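Local coordinates for protein c-di-GMP synthase (Capnocytophaga granulosa, PDB 6WT9) that makes the second messenger c-di-GMP from two molecules of GTP, as the cyclic dinucleotide synthase of a bacterial CBASS antiphage defence system, at residues R154-E158 / I170-I176; E241-L246 / K280-S286; N272-N277 / L312-D316. One frame throughout, in Å; residues are numbered along the deposited sequence.

Contact 1: R154-E158 / I170-I176; sequences RLLSE and ITHPKAI
Arg154 and Pro173 share a water, which accepts from Arg154 NE at 2.8 Å and lies 3.0 Å from Pro173 O. The bridge belongs to the nucleotidyltransferase fold, where helix 147-164 packs against the loop joining the antiparallel strands 167-169 and 176-180. With CG anti to the backbone N (chi1 176°) and the chain bent at chi2 and chi3, Arg154 reaches from the helix to the loop. Its guanidinium then lies flat over Ile176, whose CG1 sits 3.3 Å above the plane of the group, toward its rim. The end of the group also faces His172 O, at a separation too short to be trusted, and the approach of NH1 to Glu158 OE2 is likewise doubtful. The Glu158 carboxylate has a salt bridge to Lys217, and Pro173 is tied to the same lysine through the backbone, so Lys217, just after strand 212-216, is in touch with both segments. Beside the arginine the contacts are between carbon atoms: Glu158 crosses Ile170 at about a right angle, CG meeting CG2 at 3.8 Å. Ile176 CD1 rests against two neighbouring helix side chains, 3.8 Å from Ser157 CB and 3.7 Å from Glu158 CG.

Contact 2: E241-L246 / K280-S286; sequences ETKGRL and KNKYLHS
The guanidinium of Arg245 has Leu284 O over the centre of one face, 3.1 Å above its plane, while its edge serves two other carbonyls. NE donates to Ser286 O at 2.7 Å; the N-H points almost straight at the oxygen (162°) and uses a lone pair in the carbonyl plane. NH1 turns back to Thr242 O at 2.9 Å, arriving well above that carbonyl's plane. The backbone N of Arg245 reaches the same oxygen from the opposite face, closing the type I' turn of residues 242 to 245. This turn links helices 228-241 and 245-259 in the helical part of the synthase: a Schellman motif with Lys243 at C-prime ends the first helix, and Gly244 is the N-cap of the second. The arginine chain, extended from CG to NE, carries its charge from the start of the second helix to the loop 280-286. There Tyr283 O lies nearest CD, Leu284 O faces the group without a hydrogen bond and Ser286 O is bonded, a setting that would probably stabilise the charge.

Tyr283 packs against the same turn. Its ring takes Arg245 CB at the edge, Thr242 CG2 obliquely at 3.6 Å from CE2, and Lys280 O over one face toward the rim. CG lies between the backbone N and the carbonyl carbon (chi1 63°), which swings the ring across the turn so that OH comes to Leu246 CB. Leu291 and Ile294 of helix 291-304 also pack on this tyrosine. Glu241, the last residue of helix 228-241, forms a salt bridge to the loop: the Glu241 and Lys280 chains cross at about a right angle, and NZ of Lys280 meets OE1 of Glu241 at a very short 2.5 Å.

Contact 3: N272-N277 / L312-D316; sequences NAICYN and LKSVD
Val315 fits against the helix 268-276 with both methyl groups, CG1 over a ring face and CG2 in a groove of the helix. CG1 stands squarely over the face of the Tyr276 ring, 4.0 Å from the centroid and only 2° off the ring normal, a CH-pi contact. CG2 drops beside the ring into the groove between successive turns, 3.9 Å from Tyr276 CB and close to Ala273 N and Asn272 CB. The tyrosine makes this seat because its CG is anti to the backbone N (chi1 -172°), which lays the ring out alongside the loop 312-316.

Between this valine and Leu312 the helix presents just the methyl group of Ala273, so the loop backbone comes right down on it: the CA atoms of Ala273 and Ser314 are 4.9 Å apart, and CB of Ala273 touches Lys313 O and Ser314 CA. On the far side of this alanine Leu312 supplies the second bump. Its CD1 nestles against Ala273 O and Asn277 CB, 3.6 Å from the latter, while CD2 lies 3.7 Å from CG1 of Ile274. Ile274 also packs on Leu299 and Leu302 of helix 291-304.

A water fills the step between backbones, donating to Ala273 O and to Lys313 O, each at 2.7 Å; Ala273 O also takes the helical N-H of Asn277. Beyond the apolar seat, Val315 O receives Arg234 NH1, and Tyr276 has a cation-pi partner in Arg238, both from helix 228-241. This chemistry is consistent with apolar fit setting how the loop lies on the helix, and the one polar link between the segments is a water satisfying two carbonyls that could not bond to each other.

In the fold
Contacts 2 and 3 lie in the helical part and meet directly: Leu246 CD1 of the first packs 3.6 Å from Cys275 O of the second. Their segments alternate along the chain, and helices 228-241, 245-259 and 291-304 border both. Contact 1 closes earlier in the chain, against the nucleotidyltransferase sheet, about 41 Å from contact 2 between centres and across the middle of the chain from it. All three are partly buried, but contact 3, nearest the centre, is mostly apolar. Contacts 1 and 2, farther out, each turn on an arginine facing backbone carbonyls, water-mediated in contact 1 and directly bonded in contact 2.

Contact 1: R154-E158 / I170-I176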
loop_
_atom_site.group_PDB
_atom_site.type_symbol
_atom_site.label_atom_id
_atom_site.label_comp_id
_atom_site.label_asym_id
_atom_site.label_seq_id
_atom_site.Cartn_x
_atom_site.Cartn_y
_atom_site.Cartn_z
ATOM N N ARG A 154 -21.684 12.199 3.810
ATOM C CA ARG A 154 -21.146 12.271 2.456
ATOM C C ARG A 154 -21.493 13.602 1.799
ATOM O O ARG A 154 -20.637 14.238 1.174
ATOM C CB ARG A 154 -21.672 11.101 1.622
ATOM C CG ARG A 154 -21.257 11.129 0.158
ATOM C CD ARG A 154 -19.745 11.138 0.008
ATOM N NE ARG A 154 -19.304 10.438 -1.196
ATOM C CZ ARG A 154 -19.086 11.024 -2.369
ATOM N NH1 ARG A 154 -19.269 12.327 -2.505
ATOM N NH2 ARG A 154 -18.684 10.306 -3.407
ATOM N N LEU A 155 -22.747 14.042 1.936
ATOM C CA LEU A 155 -23.153 15.313 1.345
ATOM C C LEU A 155 -22.481 16.493 2.039
ATOM O O LEU A 155 -22.080 17.460 1.382
ATOM C CB LEU A 155 -24.675 15.454 1.400
ATOM C CG LEU A 155 -25.476 14.510 0.500
ATOM C CD1 LEU A 155 -26.963 14.633 0.785
ATOM C CD2 LEU A 155 -25.185 14.792 -0.967
ATOM N N LEU A 156 -22.346 16.433 3.366
ATOM C CA LEU A 156 -21.692 17.523 4.085
ATOM C C LEU A 156 -20.204 17.578 3.766
ATOM O O LEU A 156 -19.624 18.666 3.676
ATOM C CB LEU A 156 -21.912 17.372 5.590
ATOM C CG LEU A 156 -23.320 17.661 6.114
ATOM C CD1 LEU A 156 -23.409 17.361 7.601
ATOM C CD2 LEU A 156 -23.712 19.102 5.834
ATOM N N SER A 157 -19.569 16.416 3.600
ATOM C CA SER A 157 -18.167 16.398 3.201
ATOM C C SER A 157 -17.989 16.980 1.804
ATOM O O SER A 157 -16.998 17.666 1.536
ATOM C CB SER A 157 -17.617 14.972 3.267
ATOM O OG SER A 157 -17.743 14.436 4.574
ATOM N N GLU A 158 -18.942 16.722 0.903
ATOM C CA GLU A 158 -18.876 17.301 -0.435
ATOM C C GLU A 158 -18.910 18.822 -0.379
ATOM O O GLU A 158 -18.120 19.498 -1.045
ATOM C CB GLU A 158 -20.028 16.784 -1.294
ATOM C CG GLU A 158 -19.901 15.341 -1.716
ATOM C CD GLU A 158 -21.084 14.875 -2.541
ATOM O OE1 GLU A 158 -21.979 15.702 -2.819
ATOM O OE2 GLU A 158 -21.120 13.684 -2.913
ATOM N N ILE A 170 -16.065 14.814 -6.693
ATOM C CA ILE A 170 -17.171 14.164 -6.001
ATOM C C ILE A 170 -17.900 13.180 -6.917
ATOM O O ILE A 170 -19.040 12.810 -6.645
ATOM C CB ILE A 170 -18.148 15.195 -5.410
ATOM C CG1 ILE A 170 -18.861 15.964 -6.526
ATOM C CG2 ILE A 170 -17.420 16.159 -4.486
ATOM C CD1 ILE A 170 -20.015 16.817 -6.036
ATOM N N THR A 171 -17.249 12.739 -7.996
ATOM C CA THR A 171 -17.925 11.905 -8.986
ATOM C C THR A 171 -18.065 10.461 -8.519
ATOM O O THR A 171 -19.117 9.845 -8.718
ATOM C CB THR A 171 -17.173 11.964 -10.317
ATOM O OG1 THR A 171 -17.242 13.294 -10.846
ATOM C CG2 THR A 171 -17.769 10.989 -11.323
ATOM N N HIS A 172 -17.031 9.905 -7.898
ATOM C CA HIS A 172 -17.089 8.503 -7.502
ATOM C C HIS A 172 -17.963 8.346 -6.259
ATOM O O HIS A 172 -17.798 9.101 -5.297
ATOM C CB HIS A 172 -15.694 7.955 -7.231
ATOM C CG HIS A 172 -15.638 6.462 -7.162
ATOM N ND1 HIS A 172 -15.696 5.766 -5.974
ATOM C CD2 HIS A 172 -15.544 5.528 -8.139
ATOM C CE1 HIS A 172 -15.632 4.470 -6.221
ATOM N NE2 HIS A 172 -15.540 4.299 -7.527
ATOM N N PRO A 173 -18.885 7.383 -6.243
ATOM C CA PRO A 173 -19.829 7.266 -5.122
ATOM C C PRO A 173 -19.257 6.630 -3.865
ATOM O O PRO A 173 -19.990 6.495 -2.878
ATOM C CB PRO A 173 -20.943 6.389 -5.714
ATOM C CG PRO A 173 -20.242 5.537 -6.711
ATOM C CD PRO A 173 -19.166 6.405 -7.309
ATOM N N LYS A 174 -17.986 6.228 -3.855
ATOM C CA LYS A 174 -17.387 5.641 -2.665
ATOM C C LYS A 174 -16.319 6.514 -2.023
ATOM O O LYS A 174 -15.912 6.225 -0.893
ATOM C CB LYS A 174 -16.780 4.266 -2.986
ATOM C CG LYS A 174 -17.794 3.137 -3.099
ATOM C CD LYS A 174 -17.095 1.785 -3.136
ATOM C CE LYS A 174 -17.284 1.083 -4.473
ATOM N NZ LYS A 174 -18.675 0.585 -4.656
ATOM N N ALA A 175 -15.857 7.565 -2.697
ATOM C CA ALA A 175 -14.783 8.374 -2.143
ATOM C C ALA A 175 -14.802 9.761 -2.764
ATOM O O ALA A 175 -15.180 9.934 -3.925
ATOM C CB ALA A 175 -13.415 7.717 -2.368
ATOM N N ILE A 176 -14.387 10.743 -1.968
ATOM C CA ILE A 176 -14.136 12.102 -2.430
ATOM C C ILE A 176 -12.631 12.279 -2.549
ATOM O O ILE A 176 -11.884 11.917 -1.633
ATOM C CB ILE A 176 -14.734 13.143 -1.466
ATOM C CG1 ILE A 176 -16.217 12.865 -1.220
ATOM C CG2 ILE A 176 -14.536 14.553 -2.009
ATOM C CD1 ILE A 176 -16.851 13.812 -0.220
HETATM O O HOH W 1 -19.597 7.880 -0.205
#

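Contact 2: E241-L246 / K280-S286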
loop_
_atom_site.group_PDB
_atom_site.type_symbol
_atom_site.label_atom_id
_atom_site.label_comp_id
_atom_site.label_asym_id
_atom_site.label_seq_id
_atom_site.Cartn_x
_atom_site.Cartn_y
_atom_site.Cartn_z
ATOM N N GLU A 241 8.758 -7.735 13.725
ATOM C CA GLU A 241 9.384 -8.991 14.134
ATOM C C GLU A 241 10.579 -9.338 13.257
ATOM O O GLU A 241 11.517 -9.999 13.717
ATOM C CB GLU A 241 8.375 -10.138 14.085
ATOM C CG GLU A 241 7.100 -9.918 14.877
ATOM C CD GLU A 241 6.112 -11.056 14.698
ATOM O OE1 GLU A 241 6.424 -12.187 15.129
ATOM O OE2 GLU A 241 5.032 -10.826 14.114
ATOM N N THR A 242 10.559 -8.917 11.994
ATOM C CA THR A 242 11.609 -9.252 11.043
ATOM C C THR A 242 12.506 -8.060 10.728
ATOM O O THR A 242 13.235 -8.086 9.733
ATOM C CB THR A 242 10.998 -9.811 9.759
ATOM O OG1 THR A 242 10.224 -8.794 9.113
ATOM C CG2 THR A 242 10.097 -10.992 10.080
ATOM N N LYS A 243 12.462 -7.020 11.559
ATOM C CA LYS A 243 13.306 -5.835 11.408
ATOM C C LYS A 243 13.162 -5.215 10.018
ATOM O O LYS A 243 14.144 -4.873 9.354
ATOM C CB LYS A 243 14.770 -6.161 11.712
ATOM C CG LYS A 243 15.043 -6.566 13.155
ATOM C CD LYS A 243 14.991 -8.075 13.337
ATOM C CE LYS A 243 15.500 -8.482 14.711
ATOM N NZ LYS A 243 15.556 -9.961 14.859
ATOM N N GLY A 244 11.915 -5.067 9.580
ATOM C CA GLY A 244 11.609 -4.385 8.341
ATOM C C GLY A 244 11.663 -5.233 7.089
ATOM O O GLY A 244 11.412 -4.707 5.998
ATOM N N ARG A 245 11.965 -6.528 7.205
ATOM C CA ARG A 245 12.154 -7.350 6.011
ATOM C C ARG A 245 10.850 -7.578 5.253
ATOM O O ARG A 245 10.861 -7.650 4.018
ATOM C CB ARG A 245 12.790 -8.687 6.392
ATOM C CG ARG A 245 14.265 -8.583 6.757
ATOM C CD ARG A 245 14.749 -9.852 7.438
ATOM N NE ARG A 245 16.187 -9.841 7.686
ATOM C CZ ARG A 245 16.753 -9.340 8.779
ATOM N NH1 ARG A 245 16.002 -8.803 9.731
ATOM N NH2 ARG A 245 18.070 -9.375 8.919
ATOM N N LEU A 246 9.726 -7.697 5.963
ATOM C CA LEU A 246 8.446 -7.883 5.283
ATOM C C LEU A 246 8.119 -6.698 4.383
ATOM O O LEU A 246 7.620 -6.875 3.265
ATOM C CB LEU A 246 7.330 -8.097 6.307
ATOM C CG LEU A 246 5.912 -8.130 5.727
ATOM C CD1 LEU A 246 5.740 -9.312 4.780
ATOM C CD2 LEU A 246 4.866 -8.163 6.827
ATOM N N LYS A 280 7.988 -16.639 8.789
ATOM C CA LYS A 280 9.052 -15.779 9.296
ATOM C C LYS A 280 10.399 -16.490 9.298
ATOM O O LYS A 280 11.428 -15.886 8.976
ATOM C CB LYS A 280 8.711 -15.302 10.707
ATOM C CG LYS A 280 7.497 -14.399 10.801
ATOM C CD LYS A 280 6.952 -14.387 12.220
ATOM C CE LYS A 280 8.068 -14.206 13.238
ATOM N NZ LYS A 280 7.571 -14.325 14.637
ATOM N N ASN A 281 10.413 -17.776 9.663
ATOM C CA ASN A 281 11.665 -18.513 9.793
ATOM C C ASN A 281 12.399 -18.689 8.472
ATOM O O ASN A 281 13.562 -19.107 8.486
ATOM C CB ASN A 281 11.406 -19.884 10.422
ATOM C CG ASN A 281 10.442 -20.726 9.610
ATOM O OD1 ASN A 281 10.835 -21.392 8.652
ATOM N ND2 ASN A 281 9.171 -20.700 9.991
ATOM N N LYS A 282 11.765 -18.386 7.340
ATOM C CA LYS A 282 12.443 -18.517 6.058
ATOM C C LYS A 282 13.291 -17.303 5.706
ATOM O O LYS A 282 14.223 -17.431 4.905
ATOM C CB LYS A 282 11.425 -18.772 4.945
ATOM C CG LYS A 282 10.758 -20.134 5.013
ATOM C CD LYS A 282 9.946 -20.397 3.758
ATOM C CE LYS A 282 9.376 -21.804 3.753
ATOM N NZ LYS A 282 8.415 -22.021 4.868
ATOM N N TYR A 283 12.999 -16.132 6.281
ATOM C CA TYR A 283 13.763 -14.935 5.952
ATOM C C TYR A 283 14.162 -14.137 7.190
ATOM O O TYR A 283 14.450 -12.941 7.073
ATOM C CB TYR A 283 12.982 -14.031 4.981
ATOM C CG TYR A 283 11.673 -13.478 5.510
ATOM C CD1 TYR A 283 10.503 -14.228 5.455
ATOM C CD2 TYR A 283 11.603 -12.195 6.040
ATOM C CE1 TYR A 283 9.303 -13.718 5.929
ATOM C CE2 TYR A 283 10.410 -11.679 6.517
ATOM C CZ TYR A 283 9.264 -12.444 6.458
ATOM O OH TYR A 283 8.076 -11.935 6.931
ATOM N N LEU A 284 14.207 -14.777 8.364
ATOM C CA LEU A 284 14.471 -14.065 9.614
ATOM C C LEU A 284 15.787 -13.300 9.554
ATOM O O LEU A 284 15.852 -12.126 9.935
ATOM C CB LEU A 284 14.477 -15.060 10.780
ATOM C CG LEU A 284 14.024 -14.628 12.179
ATOM C CD1 LEU A 284 14.086 -15.815 13.128
ATOM C CD2 LEU A 284 14.829 -13.460 12.739
ATOM N N HIS A 285 16.848 -13.948 9.071
ATOM C CA HIS A 285 18.185 -13.366 9.072
ATOM C C HIS A 285 18.676 -13.011 7.675
ATOM O O HIS A 285 19.865 -12.723 7.502
ATOM C CB HIS A 285 19.173 -14.322 9.744
ATOM C CG HIS A 285 18.701 -14.844 11.065
ATOM N ND1 HIS A 285 18.386 -14.020 12.124
ATOM C CD2 HIS A 285 18.491 -16.110 11.499
ATOM C CE1 HIS A 285 18.001 -14.754 13.153
ATOM N NE2 HIS A 285 18.056 -16.025 12.800
ATOM N N SER A 286 17.795 -13.014 6.681
ATOM C CA SER A 286 18.211 -12.767 5.307
ATOM C C SER A 286 18.542 -11.295 5.094
ATOM O O SER A 286 17.877 -10.408 5.635
ATOM C CB SER A 286 17.107 -13.198 4.343
ATOM O OG SER A 286 16.731 -14.543 4.579
#

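Contact 3: N272-N277 / L312-D316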
loop_
_atom_site.group_PDB
_atom_site.type_symbol
_atom_site.label_atom_id
_atom_site.label_comp_id
_atom_site.label_asym_id
_atom_site.label_seq_id
_atom_site.Cartn_x
_atom_site.Cartn_y
_atom_site.Cartn_z
ATOM N N ASN A 272 0.456 -7.530 -0.483
ATOM C CA ASN A 272 0.610 -7.645 0.966
ATOM C C ASN A 272 0.366 -9.077 1.429
ATOM O O ASN A 272 1.158 -9.637 2.196
ATOM C CB ASN A 272 -0.349 -6.691 1.681
ATOM C CG ASN A 272 -0.034 -5.234 1.421
ATOM O OD1 ASN A 272 1.069 -4.889 1.001
ATOM N ND2 ASN A 272 -1.005 -4.367 1.676
ATOM N N ALA A 273 -0.726 -9.686 0.964
ATOM C CA ALA A 273 -1.083 -11.026 1.419
ATOM C C ALA A 273 -0.046 -12.056 0.992
ATOM O O ALA A 273 0.255 -12.992 1.744
ATOM C CB ALA A 273 -2.464 -11.408 0.886
ATOM N N ILE A 274 0.508 -11.904 -0.214
ATOM C CA ILE A 274 1.498 -12.858 -0.707
ATOM C C ILE A 274 2.741 -12.837 0.177
ATOM O O ILE A 274 3.262 -13.886 0.574
ATOM C CB ILE A 274 1.842 -12.561 -2.178
ATOM C CG1 ILE A 274 0.642 -12.860 -3.076
ATOM C CG2 ILE A 274 3.057 -13.360 -2.620
ATOM C CD1 ILE A 274 0.877 -12.546 -4.534
ATOM N N CYS A 275 3.228 -11.639 0.504
ATOM C CA CYS A 275 4.420 -11.529 1.338
ATOM C C CYS A 275 4.122 -11.909 2.783
ATOM O O CYS A 275 4.934 -12.578 3.433
ATOM C CB CYS A 275 4.982 -10.110 1.257
ATOM S SG CYS A 275 5.496 -9.620 -0.403
ATOM N N TYR A 276 2.962 -11.494 3.297
ATOM C CA TYR A 276 2.569 -11.836 4.659
ATOM C C TYR A 276 2.413 -13.338 4.853
ATOM O O TYR A 276 2.530 -13.822 5.984
ATOM C CB TYR A 276 1.260 -11.120 5.012
ATOM C CG TYR A 276 0.841 -11.244 6.459
ATOM C CD1 TYR A 276 1.422 -10.448 7.439
ATOM C CD2 TYR A 276 -0.148 -12.143 6.844
ATOM C CE1 TYR A 276 1.040 -10.550 8.762
ATOM C CE2 TYR A 276 -0.537 -12.253 8.166
ATOM C CZ TYR A 276 0.060 -11.452 9.121
ATOM O OH TYR A 276 -0.322 -11.554 10.440
ATOM N N ASN A 277 2.158 -14.084 3.777
ATOM C CA ASN A 277 2.010 -15.530 3.876
ATOM C C ASN A 277 3.342 -16.243 4.076
ATOM O O ASN A 277 3.352 -17.381 4.560
ATOM C CB ASN A 277 1.309 -16.064 2.625
ATOM C CG ASN A 277 1.124 -17.568 2.654
ATOM O OD1 ASN A 277 1.954 -18.313 2.137
ATOM N ND2 ASN A 277 0.031 -18.023 3.259
ATOM N N LEU A 312 -4.169 -19.286 0.121
ATOM C CA LEU A 312 -3.643 -17.952 0.400
ATOM C C LEU A 312 -4.792 -17.006 0.723
ATOM O O LEU A 312 -5.634 -16.720 -0.134
ATOM C CB LEU A 312 -2.837 -17.435 -0.787
ATOM C CG LEU A 312 -2.449 -15.956 -0.671
ATOM C CD1 LEU A 312 -1.551 -15.745 0.533
ATOM C CD2 LEU A 312 -1.787 -15.446 -1.943
ATOM N N LYS A 313 -4.826 -16.514 1.955
ATOM C CA LYS A 313 -5.833 -15.560 2.389
ATOM C C LYS A 313 -5.220 -14.173 2.524
ATOM O O LYS A 313 -3.999 -13.999 2.554
ATOM C CB LYS A 313 -6.461 -15.995 3.717
ATOM C CG LYS A 313 -7.270 -17.274 3.633
ATOM C CD LYS A 313 -7.918 -17.600 4.968
ATOM C CE LYS A 313 -6.872 -17.788 6.053
ATOM N NZ LYS A 313 -7.495 -18.083 7.373
ATOM N N SER A 314 -6.096 -13.175 2.611
ATOM C CA SER A 314 -5.657 -11.811 2.845
ATOM C C SER A 314 -4.998 -11.695 4.218
ATOM O O SER A 314 -5.037 -12.616 5.041
ATOM C CB SER A 314 -6.836 -10.846 2.739
ATOM O OG SER A 314 -7.856 -11.184 3.662
ATOM N N VAL A 315 -4.385 -10.534 4.460
ATOM C CA VAL A 315 -3.693 -10.306 5.727
ATOM C C VAL A 315 -4.664 -10.414 6.896
ATOM O O VAL A 315 -4.338 -10.995 7.940
ATOM C CB VAL A 315 -2.976 -8.941 5.705
ATOM C CG1 VAL A 315 -2.346 -8.648 7.053
ATOM C CG2 VAL A 315 -1.919 -8.922 4.612
ATOM N N ASP A 316 -5.875 -9.876 6.739
ATOM C CA ASP A 316 -6.880 -9.969 7.791
ATOM C C ASP A 316 -7.513 -11.351 7.887
ATOM O O ASP A 316 -8.227 -11.620 8.859
ATOM C CB ASP A 316 -7.973 -8.917 7.581
ATOM C CG ASP A 316 -8.609 -8.990 6.203
ATOM O OD1 ASP A 316 -9.180 -10.044 5.859
ATOM O OD2 ASP A 316 -8.551 -7.984 5.469
HETATM O O HOH W 2 -1.630 -13.442 3.650
#